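PDB 3RPC: possible metal-dependent hydrolase from Veillonella parvula, which is probably a metal-dependent hydrolase of the metallo-beta-lactamase superfamily, binding two zinc ions, with its natural substrate not established. Local coordinates for residues 41-46 with 232-237; 72-77 with 130-135; 136-139 with 143-146; 169-174 with 207-212; 191-196 with 200-205. All coordinates share one frame; numbering follows the deposited sequence. Where two conformers were deposited one is given.

Contact 1 of 5, residues 41-46 with 232-237; sequences GTFNYQ and HTATSR
The Phe43 ring carries the methyl group of Ala234 over one face. Ala234 CB lies 3.9 Å from the centroid of the Phe43 ring, displaced toward the rim. This is a CH-pi contact. The nearest ring atom is Phe43 CE2, 3.7 Å from Ala234 CB. The carbonyl oxygen of His232 meets the same ring obliquely. Phe43 reaches Ala234 because CG is swung opposite the backbone N (chi1 -179°). The imidazole of His232 is also met obliquely, with Thr42 CG2 3.7 Å from His232 CD2. Phe39 adds a further ring beside it. Thr42 OG1 sits 3.5 Å from His232 CB, but its hydrogen bonds go to Phe39 O and Asn231 ND2. The backbones meet at a CA-H...O contact, His232 CA to Phe43 O, at 3.2 Å. No hydrogen bond joins the two segments directly. Asn231 links them instead: its ND2 also bonds to Phe43 O, and its O accepts from Asn44 ND2. Residues 42-45 form a type II beta turn, which places Phe43 and Asn44 at its two central positions. The arrangement is loop-on-loop packing beside the dinuclear zinc site of a metallo-beta-lactamase fold, with the His232 side chain about 6 Å from a zinc ion.

Contact 2 of 5, residues 72-77 with 130-135; sequences HTHLDH and GSHGTV. With ZN (zinc ion), chain E; ZN (zinc ion), chain F.
His72, His74 and His132 meet at one zinc ion, chain E. The zinc is bound by His72 NE2, His74 ND1 and His132 NE2, the last at 2.1 Å. Water 1 lies 2.0 Å from it, and Asp168 completes the shell. The rings are splayed around the metal. His74 and His132 come from opposite directions and meet rim to rim, with His74 ND1 3.3 Å from His132 NE2. The His72 and His132 planes stand at 83°. His72 CE1 rests over the centre of the His77 ring. Water 1 also binds the second zinc, chain F, and donates to Asp76 OD1 at 2.6 Å. Asp76 OD2 and His77 NE2 hold that second ion, together with Asp168, His226 and, at a longer distance, water 2. The run His72-Thr73-His74-Leu75-Asp76-His77 is the HxHxDH signature of the metallo-beta-lactamase superfamily, and a water shared by two metals is consistent with hydrolytic chemistry. In the second shell, His132 ND1 is fixed by Ile203 O and His77 ND1 by Asp27 OD2. The bend at His74 is tied by a backbone bond from His77 N to His74 O, 2.9 Å. His132 is the centre of an inverse gamma turn.

Contact 3 of 5, residues 136-139 with 143-146; sequences EMYA and LAPL
The hydroxyl of Tyr138, whose ring packs beside Ala144, is held by two backbone groups. Tyr138 OH makes a hydrogen bond with Gly148 O and a weak one with His132 N. The first holds the outer end of the ring. Across the contact, Tyr138 CD1 lies 4.1 Å from Ala144 CB, and Ala144 O approaches the ring obliquely. The methyl of Ala144 also meets the other backbone, with Ala144 CB 3.5 Å from Tyr138 O. The chains are close here: the CA atoms of Tyr138 and Ala144 are 4.6 Å apart. The two segments belong to short helices, 135-138 and 143-147, joined by a loop of a few residues. The unit follows the zinc ligand His132 in the chain, and the Tyr138 side chain is about 8 Å from a zinc ion. Leu146 O receives a weak hydrogen bond from His74 NE2, so helix 143-147 also touches a zinc ligand.

Next to Tyr138, Met137 (present as selenomethionine) crosses Leu143 obliquely. Met137 is extended beyond CG, with chi2 180°. CB, CG and SE of Met137 all run past Leu143 CD2, with SE 3.9 Å from that methyl, and the chain carries on toward Phe199 and Ile203. Leu143 was deposited in two conformers. In one of them Leu143 CD2 is 3.4 Å from Met137 CB, tighter than usual, and this closeness is doubtful. Ala144 and Pro145 pack on Leu180 of the second subunit, and Tyr138 on Ser173 of that subunit.

Contact 4 of 5, residues 169-174 with 207-212; sequences TVWTSD and TKDIGR
Trp171 and Arg212 join two successive beta-alpha-beta crossovers: Trp171 is in the loop leading into helix 173-182, Arg212 on helix 207-216. The arginine passes over one face of the indole. Arg212 CD sits above the six-membered ring of Trp171, 3.6 Å from its centroid, as a CH-pi contact. A bend at chi3 (-55°) then turns the guanidinium back over the five-membered ring of Trp171, whose centroid is 4.5 Å from Arg212 CZ, a cation-pi pair. The group is not stacked flat: its plane makes 76° with the indole. It stands with one edge down, and Arg212 NH1 is 3.3 Å from Trp171 CD2.

Helix 173-182 connects the parallel strands 163-165 and 186-190, and helix 207-216 leads on from 186-190 to 221-225. Asp209 sits one turn before Arg212 on this second helix. Arg212 NH1 donates to Asp209 OD1 at 3.1 Å in a salt bridge. The oxygen is met from above the carboxylate plane, although it lies near the guanidinium plane. A second donor to Asp209 OD1 is water 3, at 2.7 Å. The same water accepts from Trp171 N at 2.9 Å, and so links the two segments without a direct hydrogen bond. Asp209 OD2 accepts from Gly206 N, which holds the carboxylate at its other oxygen.

Trp171 NE1 donates to Glu176 OE2, which limits rotation of the indole. Thr172 is the N-cap of helix 173-182, its OG1 accepting from Asp174 N at 3.1 Å. Trp171 also packs against Val135 of the second subunit.

Contact 5 of 5, residues 191-196 with 200-205; sequences TGYAQI and EDSIIM
Tyr193 lays one ring face over Ser202. The Ser202 CB is 3.7 Å from the Tyr193 ring centroid, offset toward the rim, in a CH-pi contact. At the far end of the ring, water 4 lies in its plane and bridges Tyr193 OH to Asp201 OD1. With chi1 at 176°, Ser202 OG lies beside its own carbonyl carbon and meets both Ala194 O and Ile204 N. Ser202 OG donates to Ala194 O at 2.7 Å, tilted from the carbonyl plane. Ile203 N gives the same Ala194 O a second bond at 3.2 Å. Ser202 OG also accepts from Ile204 N at 3.0 Å, which makes an ST turn. The two segments run back past each other in the loop between strand 186-190 and helix 207-216, without regular strands. The other end is closed by Tyr193 N donating to Met205 O at 2.8 Å. Gln195 reaches across with an extended chain, and Gln195 NE2 donates to Asp201 O at 3.0 Å. The bond is nearly straight, 164° at the hydrogen, and lies in the amide plane, but it comes from above the carbonyl plane. On the apolar side, Ala194 CB meets Ile203 CG1 at 3.7 Å. Ile196 and Ile203 cross at about a right angle. The CG1 of Ile204 lies against the backbone N atoms of Tyr193 and Ala194. Gly192 N is buried here with no partner in the model.

In the fold
Contact 2 holds the zinc ions. Contacts 3, 4 and 5 touch it; contact 1 stays about 5 Å away at the nearest atoms. Contact 5 lies about 10 Å from contact 2, centre to centre, with His132 CE1 3.6 Å from Ile204 CG2. Contact 3 is about 11 Å away on centres, with Gly133 N 3.6 Å from Tyr138 CE2. Contact 4 meets contact 2 where Ser131 N is 2.8 Å from Thr169 OG1. Contact 5 borders both contact 1 and contact 4. Gln195 probably bonds to both segments of contact 1, its N to His232 O and its O to Phe43 N, each 3.0 Å. Met137 SE packs on Ile203 CG2 at 3.6 Å. Contacts 2, 3 and 4 all reach the second subunit.

Contact 1 of 5, residues 41-46 with 232-237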
# COMPACT_ATOMS: atom_id res chain seq x y z
N GLY A 41 -22.39 -14.88 1.59
CA GLY A 41 -22.68 -13.47 1.39
C GLY A 41 -22.15 -12.91 0.08
O GLY A 41 -22.06 -11.69 -0.09
N THR A 42 -21.80 -13.79 -0.85
CA THR A 42 -21.23 -13.36 -2.12
C THR A 42 -22.13 -13.69 -3.30
O THR A 42 -23.07 -14.48 -3.19
CB THR A 42 -19.83 -13.97 -2.37
OG1 THR A 42 -19.94 -15.40 -2.49
CG2 THR A 42 -18.86 -13.61 -1.23
N PHE A 43 -21.83 -13.06 -4.43
CA PHE A 43 -22.51 -13.32 -5.68
C PHE A 43 -22.57 -14.83 -5.95
O PHE A 43 -21.56 -15.53 -5.86
CB PHE A 43 -21.75 -12.58 -6.79
CG PHE A 43 -22.35 -12.73 -8.17
CD1 PHE A 43 -23.39 -11.91 -8.58
CD2 PHE A 43 -21.84 -13.64 -9.06
CE1 PHE A 43 -23.91 -12.02 -9.86
CE2 PHE A 43 -22.35 -13.77 -10.34
CZ PHE A 43 -23.40 -12.96 -10.74
N ASN A 44 -23.76 -15.34 -6.26
CA ASN A 44 -23.93 -16.73 -6.66
C ASN A 44 -23.47 -17.70 -5.56
O ASN A 44 -22.85 -18.73 -5.85
CB ASN A 44 -23.16 -16.98 -7.96
CG ASN A 44 -23.42 -18.35 -8.56
OD1 ASN A 44 -24.52 -18.89 -8.48
ND2 ASN A 44 -22.39 -18.93 -9.17
N TYR A 45 -23.77 -17.39 -4.30
CA TYR A 45 -23.27 -18.18 -3.17
C TYR A 45 -23.78 -19.61 -3.17
O TYR A 45 -23.19 -20.48 -2.51
CB TYR A 45 -23.57 -17.50 -1.83
CG TYR A 45 -25.05 -17.42 -1.48
CD1 TYR A 45 -25.70 -18.48 -0.85
CD2 TYR A 45 -25.78 -16.28 -1.76
CE1 TYR A 45 -27.04 -18.40 -0.52
CE2 TYR A 45 -27.12 -16.19 -1.44
CZ TYR A 45 -27.74 -17.25 -0.82
OH TYR A 45 -29.08 -17.14 -0.50
N GLN A 46 -24.87 -19.87 -3.89
CA GLN A 46 -25.46 -21.21 -3.94
C GLN A 46 -24.56 -22.23 -4.64
O GLN A 46 -24.68 -23.44 -4.43
CB GLN A 46 -26.84 -21.17 -4.61
CG GLN A 46 -27.88 -20.36 -3.85
CD GLN A 46 -27.99 -18.93 -4.34
OE1 GLN A 46 -27.05 -18.37 -4.92
NE2 GLN A 46 -29.15 -18.32 -4.11
N HIS A 232 -18.18 -16.62 -6.91
CA HIS A 232 -18.57 -15.21 -6.93
C HIS A 232 -17.91 -14.34 -8.01
O HIS A 232 -18.17 -13.14 -8.07
CB HIS A 232 -18.44 -14.55 -5.55
CG HIS A 232 -17.05 -14.54 -4.99
ND1 HIS A 232 -16.08 -15.44 -5.38
CD2 HIS A 232 -16.47 -13.75 -4.06
CE1 HIS A 232 -14.96 -15.19 -4.72
NE2 HIS A 232 -15.17 -14.17 -3.91
N THR A 233 -17.10 -14.95 -8.86
CA THR A 233 -16.49 -14.23 -9.96
C THR A 233 -17.52 -14.04 -11.08
O THR A 233 -17.82 -14.98 -11.84
CB THR A 233 -15.21 -14.92 -10.46
OG1 THR A 233 -15.39 -16.35 -10.45
CG2 THR A 233 -14.08 -14.60 -9.53
N ALA A 234 -18.06 -12.83 -11.15
CA ALA A 234 -19.17 -12.49 -12.03
C ALA A 234 -18.76 -12.25 -13.47
O ALA A 234 -19.61 -12.08 -14.34
CB ALA A 234 -19.89 -11.28 -11.48
N THR A 235 -17.46 -12.24 -13.73
CA THR A 235 -16.94 -12.09 -15.08
C THR A 235 -16.22 -13.38 -15.47
O THR A 235 -15.27 -13.80 -14.80
CB THR A 235 -15.98 -10.91 -15.18
OG1 THR A 235 -16.72 -9.69 -14.95
CG2 THR A 235 -15.31 -10.86 -16.55
N SER A 236 -16.68 -14.00 -16.55
CA SER A 236 -16.20 -15.31 -16.99
C SER A 236 -15.19 -15.18 -18.13
O SER A 236 -14.99 -14.09 -18.67
CB SER A 236 -17.39 -16.12 -17.51
OG SER A 236 -17.94 -15.50 -18.66
N ARG A 237 -14.54 -16.27 -18.51
CA ARG A 237 -13.68 -16.23 -19.69
C ARG A 237 -14.49 -15.78 -20.92
O ARG A 237 -14.00 -15.00 -21.74
CB ARG A 237 -13.07 -17.60 -19.97
CG ARG A 237 -11.94 -18.02 -19.06
CD ARG A 237 -11.37 -19.30 -19.63
NE ARG A 237 -10.17 -19.76 -18.94
CZ ARG A 237 -10.16 -20.57 -17.89
NH1 ARG A 237 -8.99 -20.91 -17.37
NH2 ARG A 237 -11.30 -21.01 -17.37

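Contact 2 of 5, residues 72-77 with 130-135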
# COMPACT_ATOMS: atom_id res chain seq x y z
N HIS A 72 -1.58 -14.30 -0.64
CA HIS A 72 -2.39 -14.15 0.56
C HIS A 72 -3.05 -15.49 0.84
O HIS A 72 -3.02 -16.38 -0.02
CB HIS A 72 -3.42 -13.00 0.45
CG HIS A 72 -4.49 -13.18 -0.60
ND1 HIS A 72 -4.21 -13.45 -1.92
CD2 HIS A 72 -5.84 -13.07 -0.52
CE1 HIS A 72 -5.34 -13.49 -2.61
NE2 HIS A 72 -6.34 -13.28 -1.78
N THR A 73 -3.65 -15.64 2.01
CA THR A 73 -4.12 -16.96 2.42
C THR A 73 -5.63 -17.13 2.38
O THR A 73 -6.19 -17.97 3.09
CB THR A 73 -3.55 -17.36 3.79
OG1 THR A 73 -3.91 -16.37 4.77
CG2 THR A 73 -2.04 -17.48 3.71
N HIS A 74 -6.31 -16.35 1.54
CA HIS A 74 -7.69 -16.66 1.22
C HIS A 74 -7.76 -18.09 0.66
O HIS A 74 -6.84 -18.54 -0.03
CB HIS A 74 -8.26 -15.67 0.20
CG HIS A 74 -8.75 -14.40 0.81
ND1 HIS A 74 -9.14 -13.32 0.06
CD2 HIS A 74 -8.93 -14.04 2.10
CE1 HIS A 74 -9.53 -12.34 0.86
NE2 HIS A 74 -9.41 -12.76 2.11
N LEU A 75 -8.86 -18.77 0.93
CA LEU A 75 -9.07 -20.16 0.52
C LEU A 75 -8.74 -20.42 -0.94
O LEU A 75 -8.14 -21.45 -1.28
CB LEU A 75 -10.51 -20.59 0.81
CG LEU A 75 -10.92 -22.01 0.42
CD1 LEU A 75 -10.09 -23.00 1.21
CD2 LEU A 75 -12.40 -22.23 0.67
N ASP A 76 -9.15 -19.51 -1.82
CA ASP A 76 -8.98 -19.71 -3.25
C ASP A 76 -7.57 -19.41 -3.75
O ASP A 76 -7.33 -19.37 -4.96
CB ASP A 76 -10.04 -18.94 -4.06
CG ASP A 76 -9.97 -17.45 -3.85
OD1 ASP A 76 -9.96 -17.02 -2.68
OD2 ASP A 76 -9.94 -16.70 -4.86
N HIS A 77 -6.65 -19.21 -2.80
CA HIS A 77 -5.22 -19.03 -3.10
C HIS A 77 -4.31 -19.94 -2.28
O HIS A 77 -3.11 -20.01 -2.53
CB HIS A 77 -4.83 -17.57 -2.90
CG HIS A 77 -5.58 -16.64 -3.79
ND1 HIS A 77 -5.01 -16.06 -4.91
CD2 HIS A 77 -6.87 -16.24 -3.77
CE1 HIS A 77 -5.93 -15.34 -5.53
NE2 HIS A 77 -7.06 -15.43 -4.85
N GLY A 130 -1.59 -3.50 -2.97
CA GLY A 130 -2.92 -3.74 -3.50
C GLY A 130 -4.00 -3.48 -2.47
O GLY A 130 -3.75 -3.48 -1.25
N SER A 131 -5.22 -3.27 -2.96
CA SER A 131 -6.40 -3.17 -2.10
C SER A 131 -7.43 -4.15 -2.62
O SER A 131 -7.89 -4.02 -3.76
CB SER A 131 -6.97 -1.76 -2.12
OG SER A 131 -5.99 -0.84 -1.67
N HIS A 132 -7.79 -5.12 -1.79
CA HIS A 132 -8.69 -6.21 -2.18
C HIS A 132 -10.15 -5.76 -2.01
O HIS A 132 -10.94 -6.43 -1.34
CB HIS A 132 -8.38 -7.42 -1.27
CG HIS A 132 -8.81 -8.76 -1.79
ND1 HIS A 132 -9.63 -8.93 -2.90
CD2 HIS A 132 -8.54 -10.01 -1.34
CE1 HIS A 132 -9.83 -10.22 -3.09
NE2 HIS A 132 -9.18 -10.90 -2.16
N GLY A 133 -10.48 -4.62 -2.61
CA GLY A 133 -11.78 -3.98 -2.44
C GLY A 133 -11.69 -2.48 -2.60
O GLY A 133 -10.60 -1.91 -2.55
N THR A 134 -12.83 -1.83 -2.81
CA THR A 134 -12.88 -0.38 -2.92
C THR A 134 -12.82 0.27 -1.55
O THR A 134 -12.98 -0.40 -0.52
CB THR A 134 -14.18 0.07 -3.58
OG1 THR A 134 -15.27 -0.36 -2.75
CG2 THR A 134 -14.32 -0.54 -4.96
N VAL A 135 -12.62 1.58 -1.53
CA VAL A 135 -12.59 2.33 -0.28
C VAL A 135 -13.87 2.13 0.52
O VAL A 135 -13.82 1.89 1.73
CB VAL A 135 -12.36 3.83 -0.52
CG1 VAL A 135 -12.55 4.62 0.78
CG2 VAL A 135 -10.99 4.07 -1.09
ZN ZN E . -8.53 -12.94 -2.16
ZN ZN F . -9.04 -14.48 -5.07
O HOH W 1 -9.60 -14.48 -2.84
O HOH W 2 -11.26 -13.21 -5.16

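Contact 3 of 5, residues 136-139 with 143-146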
# COMPACT_ATOMS: atom_id res chain seq x y z
N GLU A 136 -15.01 2.21 -0.16
CA GLU A 136 -16.30 1.98 0.48
C GLU A 136 -16.39 0.61 1.15
O GLU A 136 -16.95 0.47 2.24
CB GLU A 136 -17.44 2.14 -0.53
CG GLU A 136 -18.68 1.34 -0.17
CD GLU A 136 -19.95 1.86 -0.83
OE1 GLU A 136 -19.84 2.65 -1.79
OE2 GLU A 136 -21.05 1.47 -0.38
N MSE A 137 -15.83 -0.41 0.51
CA MSE A 137 -15.85 -1.74 1.10
C MSE A 137 -14.98 -1.81 2.34
O MSE A 137 -15.32 -2.48 3.32
CB MSE A 137 -15.40 -2.79 0.10
CG MSE A 137 -16.30 -2.91 -1.10
SE MSE A 137 -15.58 -4.28 -2.26
CE MSE A 137 -17.01 -4.36 -3.57
N TYR A 138 -13.82 -1.14 2.31
CA TYR A 138 -12.93 -1.17 3.46
C TYR A 138 -13.45 -0.31 4.60
O TYR A 138 -13.02 -0.47 5.74
CB TYR A 138 -11.49 -0.80 3.08
CG TYR A 138 -10.72 -1.99 2.57
CD1 TYR A 138 -10.15 -2.90 3.45
CD2 TYR A 138 -10.59 -2.22 1.20
CE1 TYR A 138 -9.47 -4.02 2.99
CE2 TYR A 138 -9.91 -3.33 0.73
CZ TYR A 138 -9.35 -4.21 1.62
OH TYR A 138 -8.68 -5.31 1.14
N ALA A 139 -14.40 0.57 4.29
CA ALA A 139 -15.07 1.36 5.32
C ALA A 139 -16.14 0.54 6.03
O ALA A 139 -16.69 0.96 7.05
CB ALA A 139 -15.68 2.61 4.71
N LEU A 143 -17.06 -6.39 6.01
CA LEU A 143 -16.34 -6.81 4.81
C LEU A 143 -14.83 -6.64 4.94
O LEU A 143 -14.06 -7.49 4.49
CB LEU A 143 -16.85 -6.03 3.60
CG LEU A 143 -16.31 -6.45 2.24
CD1 LEU A 143 -16.48 -7.95 2.02
CD2 LEU A 143 -16.98 -5.66 1.13
N ALA A 144 -14.40 -5.54 5.55
CA ALA A 144 -12.97 -5.21 5.61
C ALA A 144 -12.04 -6.33 6.10
O ALA A 144 -11.08 -6.67 5.41
CB ALA A 144 -12.74 -3.90 6.40
N PRO A 145 -12.31 -6.91 7.28
CA PRO A 145 -11.39 -7.94 7.76
C PRO A 145 -11.41 -9.19 6.87
O PRO A 145 -10.43 -9.94 6.82
CB PRO A 145 -11.91 -8.26 9.17
CG PRO A 145 -13.35 -7.85 9.14
CD PRO A 145 -13.42 -6.67 8.22
N LEU A 146 -12.52 -9.40 6.18
CA LEU A 146 -12.62 -10.52 5.25
C LEU A 146 -11.79 -10.29 3.99
O LEU A 146 -11.34 -11.24 3.35
CB LEU A 146 -14.08 -10.79 4.89
CG LEU A 146 -14.94 -11.27 6.06
CD1 LEU A 146 -16.41 -11.29 5.69
CD2 LEU A 146 -14.47 -12.64 6.53

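Contact 4 of 5, residues 169-174 with 207-212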
# COMPACT_ATOMS: atom_id res chain seq x y z
N THR A 169 -6.33 -7.38 -6.21
CA THR A 169 -6.46 -5.95 -5.93
C THR A 169 -7.34 -5.33 -6.99
O THR A 169 -7.42 -5.81 -8.12
CB THR A 169 -5.08 -5.26 -5.92
OG1 THR A 169 -5.23 -3.85 -5.65
CG2 THR A 169 -4.33 -5.47 -7.24
N VAL A 170 -8.02 -4.26 -6.61
CA VAL A 170 -8.65 -3.38 -7.58
C VAL A 170 -7.60 -2.41 -8.12
O VAL A 170 -6.46 -2.40 -7.67
CB VAL A 170 -9.84 -2.61 -6.97
CG1 VAL A 170 -10.86 -3.58 -6.39
CG2 VAL A 170 -9.38 -1.60 -5.90
N TRP A 171 -7.96 -1.59 -9.10
CA TRP A 171 -6.98 -0.67 -9.67
C TRP A 171 -6.73 0.50 -8.73
O TRP A 171 -7.60 1.33 -8.53
CB TRP A 171 -7.47 -0.14 -11.02
CG TRP A 171 -6.39 0.50 -11.80
CD1 TRP A 171 -5.80 1.70 -11.55
CD2 TRP A 171 -5.76 -0.02 -12.98
NE1 TRP A 171 -4.82 1.95 -12.50
CE2 TRP A 171 -4.79 0.91 -13.39
CE3 TRP A 171 -5.93 -1.19 -13.73
CZ2 TRP A 171 -3.99 0.72 -14.51
CZ3 TRP A 171 -5.14 -1.39 -14.84
CH2 TRP A 171 -4.17 -0.44 -15.22
N THR A 172 -5.54 0.54 -8.13
CA THR A 172 -5.17 1.63 -7.23
C THR A 172 -3.84 2.23 -7.68
O THR A 172 -3.23 1.77 -8.65
CB THR A 172 -4.96 1.13 -5.79
OG1 THR A 172 -3.78 0.31 -5.74
CG2 THR A 172 -6.16 0.33 -5.29
N SER A 173 -3.36 3.24 -6.96
CA SER A 173 -2.07 3.81 -7.28
C SER A 173 -0.92 2.83 -7.08
O SER A 173 0.16 3.01 -7.64
CB SER A 173 -1.82 5.08 -6.45
OG SER A 173 -2.76 6.08 -6.80
N ASP A 174 -1.15 1.78 -6.29
CA ASP A 174 -0.10 0.78 -6.11
C ASP A 174 0.17 0.05 -7.43
O ASP A 174 1.30 -0.33 -7.72
CB ASP A 174 -0.47 -0.22 -5.01
CG ASP A 174 -0.24 0.35 -3.61
OD1 ASP A 174 0.68 1.18 -3.45
OD2 ASP A 174 -0.97 -0.03 -2.68
N THR A 207 -13.16 -6.53 -16.70
CA THR A 207 -12.87 -6.09 -18.06
C THR A 207 -12.41 -4.63 -18.15
O THR A 207 -11.54 -4.30 -18.96
CB THR A 207 -14.06 -6.32 -19.01
OG1 THR A 207 -15.24 -5.77 -18.41
CG2 THR A 207 -14.25 -7.81 -19.27
N LYS A 208 -12.97 -3.75 -17.31
CA LYS A 208 -12.54 -2.35 -17.34
C LYS A 208 -11.03 -2.24 -17.14
O LYS A 208 -10.35 -1.46 -17.81
CB LYS A 208 -13.26 -1.54 -16.27
CG LYS A 208 -13.06 -0.05 -16.38
CD LYS A 208 -13.96 0.70 -15.40
CE LYS A 208 -15.40 0.21 -15.46
NZ LYS A 208 -16.11 0.60 -16.70
N ASP A 209 -10.51 -3.04 -16.21
CA ASP A 209 -9.09 -3.05 -15.92
C ASP A 209 -8.25 -3.61 -17.06
O ASP A 209 -7.14 -3.16 -17.30
CB ASP A 209 -8.85 -3.83 -14.63
CG ASP A 209 -9.74 -3.34 -13.51
OD1 ASP A 209 -9.37 -2.33 -12.88
OD2 ASP A 209 -10.84 -3.89 -13.31
N ILE A 210 -8.78 -4.61 -17.76
CA ILE A 210 -8.07 -5.15 -18.90
C ILE A 210 -7.90 -4.07 -19.96
O ILE A 210 -6.82 -3.89 -20.52
CB ILE A 210 -8.80 -6.36 -19.50
CG1 ILE A 210 -8.88 -7.48 -18.47
CG2 ILE A 210 -8.11 -6.83 -20.78
CD1 ILE A 210 -9.60 -8.72 -18.99
N GLY A 211 -8.97 -3.33 -20.25
CA GLY A 211 -8.88 -2.28 -21.24
C GLY A 211 -7.86 -1.24 -20.81
O GLY A 211 -7.07 -0.75 -21.62
N ARG A 212 -7.88 -0.90 -19.52
CA ARG A 212 -7.00 0.15 -19.01
C ARG A 212 -5.55 -0.33 -19.06
O ARG A 212 -4.64 0.46 -19.34
CB ARG A 212 -7.39 0.54 -17.59
CG ARG A 212 -6.69 1.80 -17.08
CD ARG A 212 -7.11 2.15 -15.65
NE ARG A 212 -8.57 2.27 -15.53
CZ ARG A 212 -9.32 1.44 -14.83
NH1 ARG A 212 -8.77 0.44 -14.15
NH2 ARG A 212 -10.64 1.61 -14.78
O HOH W 3 -10.44 -1.93 -10.47

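Contact 5 of 5, residues 191-196 with 200-205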
# COMPACT_ATOMS: atom_id res chain seq x y z
N THR A 191 -9.07 -11.26 -13.17
CA THR A 191 -10.10 -10.46 -13.82
C THR A 191 -11.50 -11.05 -13.71
O THR A 191 -12.40 -10.68 -14.48
CB THR A 191 -9.77 -10.23 -15.31
OG1 THR A 191 -9.76 -11.49 -16.01
CG2 THR A 191 -8.42 -9.57 -15.46
N GLY A 192 -11.70 -11.94 -12.74
CA GLY A 192 -12.99 -12.56 -12.54
C GLY A 192 -14.07 -11.69 -11.91
O GLY A 192 -15.22 -12.11 -11.79
N TYR A 193 -13.71 -10.47 -11.49
CA TYR A 193 -14.70 -9.52 -10.99
C TYR A 193 -15.58 -10.15 -9.91
O TYR A 193 -16.82 -10.18 -9.99
CB TYR A 193 -15.54 -8.99 -12.15
CG TYR A 193 -16.19 -7.64 -11.94
CD1 TYR A 193 -15.43 -6.49 -11.84
CD2 TYR A 193 -17.58 -7.52 -11.90
CE1 TYR A 193 -16.03 -5.24 -11.67
CE2 TYR A 193 -18.19 -6.29 -11.74
CZ TYR A 193 -17.41 -5.17 -11.63
OH TYR A 193 -18.04 -3.94 -11.47
N ALA A 194 -14.92 -10.67 -8.88
CA ALA A 194 -15.60 -11.26 -7.73
C ALA A 194 -16.46 -10.20 -7.04
O ALA A 194 -15.98 -9.09 -6.78
CB ALA A 194 -14.58 -11.84 -6.77
N GLN A 195 -17.70 -10.55 -6.73
CA GLN A 195 -18.63 -9.58 -6.15
C GLN A 195 -19.29 -10.08 -4.88
O GLN A 195 -19.47 -11.29 -4.67
CB GLN A 195 -19.69 -9.17 -7.17
CG GLN A 195 -19.11 -8.39 -8.31
CD GLN A 195 -20.19 -7.74 -9.16
OE1 GLN A 195 -20.84 -8.40 -9.95
NE2 GLN A 195 -20.37 -6.44 -8.99
N ILE A 196 -19.69 -9.11 -4.05
CA ILE A 196 -20.31 -9.36 -2.76
C ILE A 196 -21.75 -8.89 -2.84
O ILE A 196 -22.02 -7.88 -3.47
CB ILE A 196 -19.61 -8.53 -1.66
CG1 ILE A 196 -18.09 -8.70 -1.72
CG2 ILE A 196 -20.17 -8.90 -0.29
CD1 ILE A 196 -17.60 -10.13 -1.53
N GLU A 200 -21.88 -2.83 -5.37
CA GLU A 200 -21.89 -2.67 -6.83
C GLU A 200 -20.60 -3.04 -7.58
O GLU A 200 -20.64 -3.48 -8.73
CB GLU A 200 -22.21 -1.21 -7.18
CG GLU A 200 -23.55 -0.73 -6.69
CD GLU A 200 -23.97 0.57 -7.37
OE1 GLU A 200 -23.17 1.09 -8.17
OE2 GLU A 200 -25.09 1.05 -7.10
N ASP A 201 -19.46 -2.81 -6.94
CA ASP A 201 -18.18 -2.98 -7.61
C ASP A 201 -17.58 -4.36 -7.33
O ASP A 201 -18.31 -5.31 -7.13
CB ASP A 201 -17.24 -1.84 -7.20
CG ASP A 201 -17.74 -0.49 -7.67
OD1 ASP A 201 -18.12 -0.40 -8.85
OD2 ASP A 201 -17.79 0.46 -6.85
N SER A 202 -16.26 -4.46 -7.31
CA SER A 202 -15.63 -5.77 -7.11
C SER A 202 -14.47 -5.70 -6.12
O SER A 202 -13.90 -4.64 -5.88
CB SER A 202 -15.14 -6.32 -8.46
OG SER A 202 -14.43 -7.55 -8.32
N ILE A 203 -14.14 -6.84 -5.53
CA ILE A 203 -12.93 -6.95 -4.72
C ILE A 203 -11.67 -7.23 -5.54
O ILE A 203 -10.57 -7.22 -5.00
CB ILE A 203 -13.07 -8.02 -3.64
CG1 ILE A 203 -13.37 -9.39 -4.28
CG2 ILE A 203 -14.15 -7.62 -2.64
CD1 ILE A 203 -13.37 -10.56 -3.30
N ILE A 204 -11.83 -7.53 -6.83
CA ILE A 204 -10.68 -7.69 -7.71
C ILE A 204 -10.95 -6.94 -9.01
O ILE A 204 -11.80 -6.04 -9.04
CB ILE A 204 -10.31 -9.18 -7.98
CG1 ILE A 204 -11.48 -9.96 -8.58
CG2 ILE A 204 -9.86 -9.86 -6.68
CD1 ILE A 204 -11.13 -11.41 -9.01
N MSE A 205 -10.23 -7.28 -10.06
CA MSE A 205 -10.39 -6.60 -11.35
C MSE A 205 -11.39 -7.29 -12.29
O MSE A 205 -11.86 -8.39 -12.02
CB MSE A 205 -9.03 -6.46 -12.03
CG MSE A 205 -8.16 -5.40 -11.37
SE MSE A 205 -6.33 -5.49 -11.99
CE MSE A 205 -5.64 -3.96 -11.02
O HOH W 4 -16.77 -1.75 -10.89
O HOH W 5 -19.60 -6.50 -5.01